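Local coordinates for SnoaL-like domain-containing protein (Kribbella flavida, PDB 4LMI) that is a putative ketosteroid isomerase of the SnoaL-like family that forms a symmetric two-chain assembly in the crystal, at the interface of chains A and B. Coordinates in Å, arbitrary orientation; residue numbers count along the deposited sequence, not the author numbering. Chains: chain A/B, Uncharacterized protein.

The three contacts sample one two-fold symmetric interface. Contact 1 and contact 2 lie about 39 Å apart between the centres of their C-alpha atoms, with contact 3 between them, about 24 Å from contact 1 and 19 Å from contact 2. Contacts 1 and 2 both set the helix that begins at residue 51, including A:Phe57 in contact 1 and B:Phe57 in contact 2, against the partner's segment 118-126. Strand 37-41 serves contact 1 in chain A (A:Leu41) and contact 3 in chain B (B:Glu40). This reciprocal reach of C-terminal segments suggests a genuine dimer, although the structure alone does not show its state in solution.

Contact 1: the interface of chains A and B. Residues chain A 41, 46, 48, 57, 61; chain B 118, 122, 126.
B:Arg122 reaches across to A:Glu46 in a side-on salt bridge, the polar centre of this patch between two SnoaL-like chains of the NTF2-like fold. The arginine uses NE and NH2, one to each carboxylate oxygen. NE of B:Arg122 donates to OE1 of A:Glu46 over 3.0 Å, and NH2 to OE2 over 2.8 Å, both nearly straight. NH2 meets the syn lone pair of OE2; NE reaches the syn side of OE1 from 18° out of the carboxylate plane. With the two planes only 24° apart, the paired bonds limit rotation of both groups. B:Arg122 takes the crowded position at its first torsion (chi1 71°) and bends at its second, which carries its CD in plane to the edge of the A:Phe57 ring, 3.8 Å from CE1. The guanidinium stands almost upright to that ring. Farther along, NH1 of B:Arg122 lies 3.8 Å from CE2 of A:Tyr61, whereas NH2 also passes CD1 of A:Leu41 at 3.5 Å. The carboxylate of A:Glu46 has carbon neighbours too: CB of B:Pro118 sits 3.5 Å from CD. B:Val126 adds the other flank, its CG1 touching both OE1 of A:Glu46 and, at 3.8 Å, CG1 of A:Ile48.

Contact 2: the interface of chains A and B. Residues chain A 121, 124-125; chain B 56-57, 60.
A:Leu125 lays its forked tip against the backbone and CB atoms of B:Arg56 and B:Phe57, on helix 51-59 of the partner. From CB, the first torsion of -61° places CG beside the leucine's own backbone N, and CG lies over one face of the neighbouring A:His124 ring, offset toward its rim. Beyond it, CD1 of A:Leu125 meets the CA of B:Phe57 at 3.6 Å, while CD2 rests 4.0 Å from CB of B:Arg56. The A:His124 ring approaches B:Glu60 from the opposite direction, nearly coplanar with the carboxylate (14°). NE2 of A:His124 lies 3.2 Å from OE1 of B:Glu60, a plausible hydrogen bond if NE2 carries a proton, but CE1 is equally near, implying a skewed approach. Water 1 takes OE1 of B:Glu60 at 3.0 Å and joins it to the carbonyl O of A:Gly121, 2.9 Å away. On its own side, B:Glu60 is steadied by a salt bridge from NH2 of B:Arg56 to OE2 (3.0 Å). Replacing B:Glu60 with an alanine would probably leave NE2 of A:His124 and the guanidinium of B:Arg56 without their carboxylate and break the water link to A:Gly121. By holding chain A's C-terminal segment against the partner's helix, the site appears to support dimer assembly.

Contact 3: the interface of chains A and B. Residues chain A 71, 131, 134, 136; chain B 40, 42, 109, 111.
OD2 of A:Asp134, packed against CG of B:Pro42 and CG2 of B:Thr109, is gripped by NH2 of A:Arg71 and by water 2, each at 2.8 Å. Here the C-terminal segment of one chain of this SnoaL-like, NTF2-like fold protein crosses strands of the other. The arginine holds the carboxylate end-on: NH1 of A:Arg71 gives a second bond to OD1 of A:Asp134, also 2.8 Å, and both oxygens use syn lone pairs and lie close to the guanidinium plane. This pair of hydrogen bonds within chain A fixes the carboxylate's rotation and presents it to chain B. Water 2 carries the link across, reaching OE1 of B:Glu40 at 2.6 Å; A:Arg71, on the same network, would probably offset the proximity of the two acids. B:Phe111 turns its edge to one face of the carboxylate, the planes 86° apart, with CZ 3.5 Å from CG of A:Asp134. NH2 of A:Arg71 also brushes CG2 of B:Thr109 (3.6 Å). B:Pro42 is a hydrophobic centre: its CB meets CB of A:Ala131 at 3.6 Å and lies in plane at the edge of the A:Phe136 ring, whose chi1 of -75° turns it there. Water 3 bridges the backbone N of A:Ala131 and the carbonyl O of B:Pro42.

Contact 1: the interface of chains A and B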
# COMPACT_ATOMS: atom_id res chain seq x y z
N LEU A 41 1.77 2.98 12.69
CA LEU A 41 1.02 1.80 12.32
C LEU A 41 -0.47 2.13 12.48
O LEU A 41 -1.04 1.90 13.54
CB LEU A 41 1.39 0.64 13.25
CG LEU A 41 2.58 -0.24 12.90
CD1 LEU A 41 3.05 -1.02 14.13
CD2 LEU A 41 2.22 -1.19 11.77
N GLU A 46 -0.74 3.05 16.63
CA GLU A 46 0.56 3.21 17.28
C GLU A 46 1.40 4.24 16.55
O GLU A 46 1.40 4.30 15.31
CB GLU A 46 1.32 1.89 17.34
CG GLU A 46 0.77 0.89 18.35
CD GLU A 46 1.47 -0.45 18.26
OE1 GLU A 46 2.08 -0.87 19.27
OE2 GLU A 46 1.43 -1.08 17.19
N ILE A 48 5.47 5.93 16.82
CA ILE A 48 6.81 6.01 17.41
C ILE A 48 7.52 7.25 16.86
O ILE A 48 7.60 7.44 15.64
CB ILE A 48 7.64 4.75 17.11
CG1 ILE A 48 6.93 3.50 17.65
CG2 ILE A 48 9.04 4.86 17.70
CD1 ILE A 48 7.57 2.19 17.23
N PHE A 57 12.84 0.08 18.34
CA PHE A 57 11.69 -0.74 17.93
C PHE A 57 12.11 -1.83 16.96
O PHE A 57 11.76 -3.01 17.13
CB PHE A 57 10.60 0.16 17.33
CG PHE A 57 9.51 -0.58 16.58
CD1 PHE A 57 8.56 -1.34 17.27
CD2 PHE A 57 9.41 -0.49 15.19
CE1 PHE A 57 7.55 -2.00 16.58
CE2 PHE A 57 8.40 -1.16 14.50
CZ PHE A 57 7.47 -1.91 15.20
N TYR A 61 12.52 -6.00 17.91
CA TYR A 61 11.49 -6.83 17.29
C TYR A 61 11.96 -8.28 17.20
O TYR A 61 13.03 -8.56 16.63
CB TYR A 61 11.08 -6.28 15.92
CG TYR A 61 9.74 -6.81 15.46
CD1 TYR A 61 9.64 -8.07 14.85
CD2 TYR A 61 8.58 -6.06 15.63
CE1 TYR A 61 8.41 -8.56 14.44
CE2 TYR A 61 7.35 -6.55 15.22
CZ TYR A 61 7.27 -7.79 14.62
OH TYR A 61 6.05 -8.27 14.20
N PRO B 118 -2.22 -4.58 18.66
CA PRO B 118 -0.77 -4.75 18.53
C PRO B 118 -0.24 -5.85 19.46
O PRO B 118 -0.76 -6.00 20.57
CB PRO B 118 -0.22 -3.38 18.96
CG PRO B 118 -1.30 -2.78 19.81
CD PRO B 118 -2.58 -3.27 19.21
N ARG B 122 6.27 -3.61 23.09
CA ARG B 122 6.76 -2.30 22.64
C ARG B 122 5.99 -1.13 23.25
O ARG B 122 6.10 0.01 22.78
CB ARG B 122 6.74 -2.22 21.11
CG ARG B 122 5.35 -2.14 20.50
CD ARG B 122 5.24 -3.15 19.39
NE ARG B 122 4.10 -2.94 18.51
CZ ARG B 122 3.84 -3.71 17.45
NH1 ARG B 122 4.66 -4.73 17.18
NH2 ARG B 122 2.79 -3.47 16.68
N VAL B 126 5.88 3.06 22.13
CA VAL B 126 4.75 3.59 21.37
C VAL B 126 3.90 4.60 22.13
O VAL B 126 3.81 4.56 23.36
CB VAL B 126 3.83 2.46 20.81
CG1 VAL B 126 4.62 1.52 19.92
CG2 VAL B 126 3.14 1.69 21.93

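Contact 2: the interface of chains A and B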
# COMPACT_ATOMS: atom_id res chain seq x y z
N GLY A 121 -20.75 -14.47 -2.59
CA GLY A 121 -21.50 -13.67 -3.56
C GLY A 121 -20.78 -13.34 -4.86
O GLY A 121 -21.39 -12.82 -5.79
N HIS A 124 -18.78 -16.78 -8.76
CA HIS A 124 -18.92 -16.91 -10.21
C HIS A 124 -18.03 -15.98 -10.99
O HIS A 124 -17.82 -16.18 -12.19
CB HIS A 124 -20.38 -16.74 -10.63
CG HIS A 124 -20.92 -15.34 -10.45
ND1 HIS A 124 -21.12 -14.80 -9.23
CD2 HIS A 124 -21.31 -14.38 -11.38
CE1 HIS A 124 -21.61 -13.55 -9.37
NE2 HIS A 124 -21.72 -13.29 -10.69
N LEU A 125 -17.50 -14.95 -10.33
CA LEU A 125 -16.63 -13.98 -11.00
C LEU A 125 -15.16 -14.13 -10.64
O LEU A 125 -14.29 -13.67 -11.38
CB LEU A 125 -17.09 -12.55 -10.72
CG LEU A 125 -18.49 -12.14 -11.18
CD1 LEU A 125 -18.90 -10.85 -10.51
CD2 LEU A 125 -18.58 -12.02 -12.69
N ARG B 56 -18.53 -6.28 -13.73
CA ARG B 56 -19.63 -6.95 -13.03
C ARG B 56 -19.41 -7.03 -11.52
O ARG B 56 -20.33 -6.76 -10.75
CB ARG B 56 -19.86 -8.35 -13.60
CG ARG B 56 -20.49 -8.38 -14.98
CD ARG B 56 -21.08 -9.75 -15.29
NE ARG B 56 -22.38 -9.93 -14.65
CZ ARG B 56 -23.05 -11.08 -14.60
NH1 ARG B 56 -22.55 -12.18 -15.16
NH2 ARG B 56 -24.23 -11.13 -13.99
N PHE B 57 -18.19 -7.40 -11.11
CA PHE B 57 -17.81 -7.49 -9.69
C PHE B 57 -18.09 -6.17 -8.97
O PHE B 57 -18.67 -6.16 -7.89
CB PHE B 57 -16.33 -7.90 -9.57
CG PHE B 57 -15.72 -7.64 -8.21
CD1 PHE B 57 -16.01 -8.45 -7.13
CD2 PHE B 57 -14.81 -6.59 -8.04
CE1 PHE B 57 -15.43 -8.22 -5.89
CE2 PHE B 57 -14.22 -6.35 -6.80
CZ PHE B 57 -14.54 -7.17 -5.72
N GLU B 60 -22.03 -5.48 -9.03
CA GLU B 60 -22.78 -6.40 -8.17
C GLU B 60 -22.48 -6.22 -6.68
O GLU B 60 -23.11 -6.88 -5.85
CB GLU B 60 -22.53 -7.85 -8.58
CG GLU B 60 -23.17 -8.25 -9.90
CD GLU B 60 -22.86 -9.68 -10.28
OE1 GLU B 60 -22.43 -10.47 -9.41
OE2 GLU B 60 -23.05 -10.03 -11.47
O HOH W 1 -20.42 -10.53 -7.23

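Contact 3: the interface of chains A and B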
# COMPACT_ATOMS: atom_id res chain seq x y z
N ARG A 71 7.58 -4.28 -4.72
CA ARG A 71 7.33 -3.07 -5.50
C ARG A 71 7.97 -1.88 -4.80
O ARG A 71 7.97 -1.80 -3.57
CB ARG A 71 5.84 -2.76 -5.63
CG ARG A 71 4.95 -3.84 -6.22
CD ARG A 71 3.50 -3.39 -6.13
NE ARG A 71 2.57 -4.44 -6.53
CZ ARG A 71 2.18 -5.44 -5.74
NH1 ARG A 71 2.65 -5.56 -4.51
NH2 ARG A 71 1.33 -6.35 -6.21
N ALA A 131 -1.81 -14.70 -5.07
CA ALA A 131 -1.35 -13.52 -5.80
C ALA A 131 0.00 -13.76 -6.47
O ALA A 131 0.82 -14.56 -5.98
CB ALA A 131 -1.28 -12.32 -4.86
N ASP A 134 2.58 -11.16 -4.15
CA ASP A 134 2.35 -10.93 -2.73
C ASP A 134 2.08 -12.25 -2.02
O ASP A 134 1.09 -12.93 -2.31
CB ASP A 134 1.18 -9.94 -2.58
CG ASP A 134 1.39 -8.67 -3.40
OD1 ASP A 134 2.26 -7.86 -3.02
OD2 ASP A 134 0.70 -8.47 -4.42
N PHE A 136 1.20 -14.61 1.04
CA PHE A 136 0.59 -14.91 2.33
C PHE A 136 0.70 -16.40 2.63
O PHE A 136 0.89 -17.20 1.72
CB PHE A 136 -0.89 -14.50 2.33
CG PHE A 136 -1.11 -13.02 2.43
CD1 PHE A 136 -1.12 -12.39 3.67
CD2 PHE A 136 -1.34 -12.25 1.29
CE1 PHE A 136 -1.34 -11.02 3.77
CE2 PHE A 136 -1.57 -10.88 1.39
CZ PHE A 136 -1.56 -10.27 2.63
N GLU B 40 -6.37 -8.48 -8.51
CA GLU B 40 -6.04 -9.41 -7.44
C GLU B 40 -6.41 -8.82 -6.10
O GLU B 40 -6.25 -7.61 -5.88
CB GLU B 40 -4.54 -9.70 -7.42
CG GLU B 40 -3.98 -10.50 -8.58
CD GLU B 40 -2.48 -10.70 -8.41
OE1 GLU B 40 -1.85 -9.86 -7.75
OE2 GLU B 40 -1.94 -11.69 -8.93
N PRO B 42 -4.84 -10.07 -2.87
CA PRO B 42 -3.91 -11.05 -2.31
C PRO B 42 -4.30 -11.63 -0.95
O PRO B 42 -4.04 -12.81 -0.70
CB PRO B 42 -2.60 -10.26 -2.20
CG PRO B 42 -2.69 -9.29 -3.34
CD PRO B 42 -4.14 -8.88 -3.37
N THR B 109 -4.17 -4.31 -7.96
CA THR B 109 -3.93 -5.17 -6.81
C THR B 109 -4.38 -4.42 -5.57
O THR B 109 -3.81 -3.38 -5.23
CB THR B 109 -2.46 -5.62 -6.71
OG1 THR B 109 -2.10 -6.31 -7.92
CG2 THR B 109 -2.24 -6.57 -5.55
N PHE B 111 -5.31 -4.07 -1.52
CA PHE B 111 -5.13 -4.47 -0.13
C PHE B 111 -6.13 -3.71 0.73
O PHE B 111 -6.34 -2.51 0.52
CB PHE B 111 -3.71 -4.13 0.35
CG PHE B 111 -2.63 -4.92 -0.33
CD1 PHE B 111 -2.31 -6.20 0.13
CD2 PHE B 111 -1.94 -4.39 -1.41
CE1 PHE B 111 -1.31 -6.94 -0.49
CE2 PHE B 111 -0.94 -5.12 -2.04
CZ PHE B 111 -0.62 -6.40 -1.58
O HOH W 2 0.59 -9.80 -6.88
O HOH W 3 -2.72 -14.69 -2.16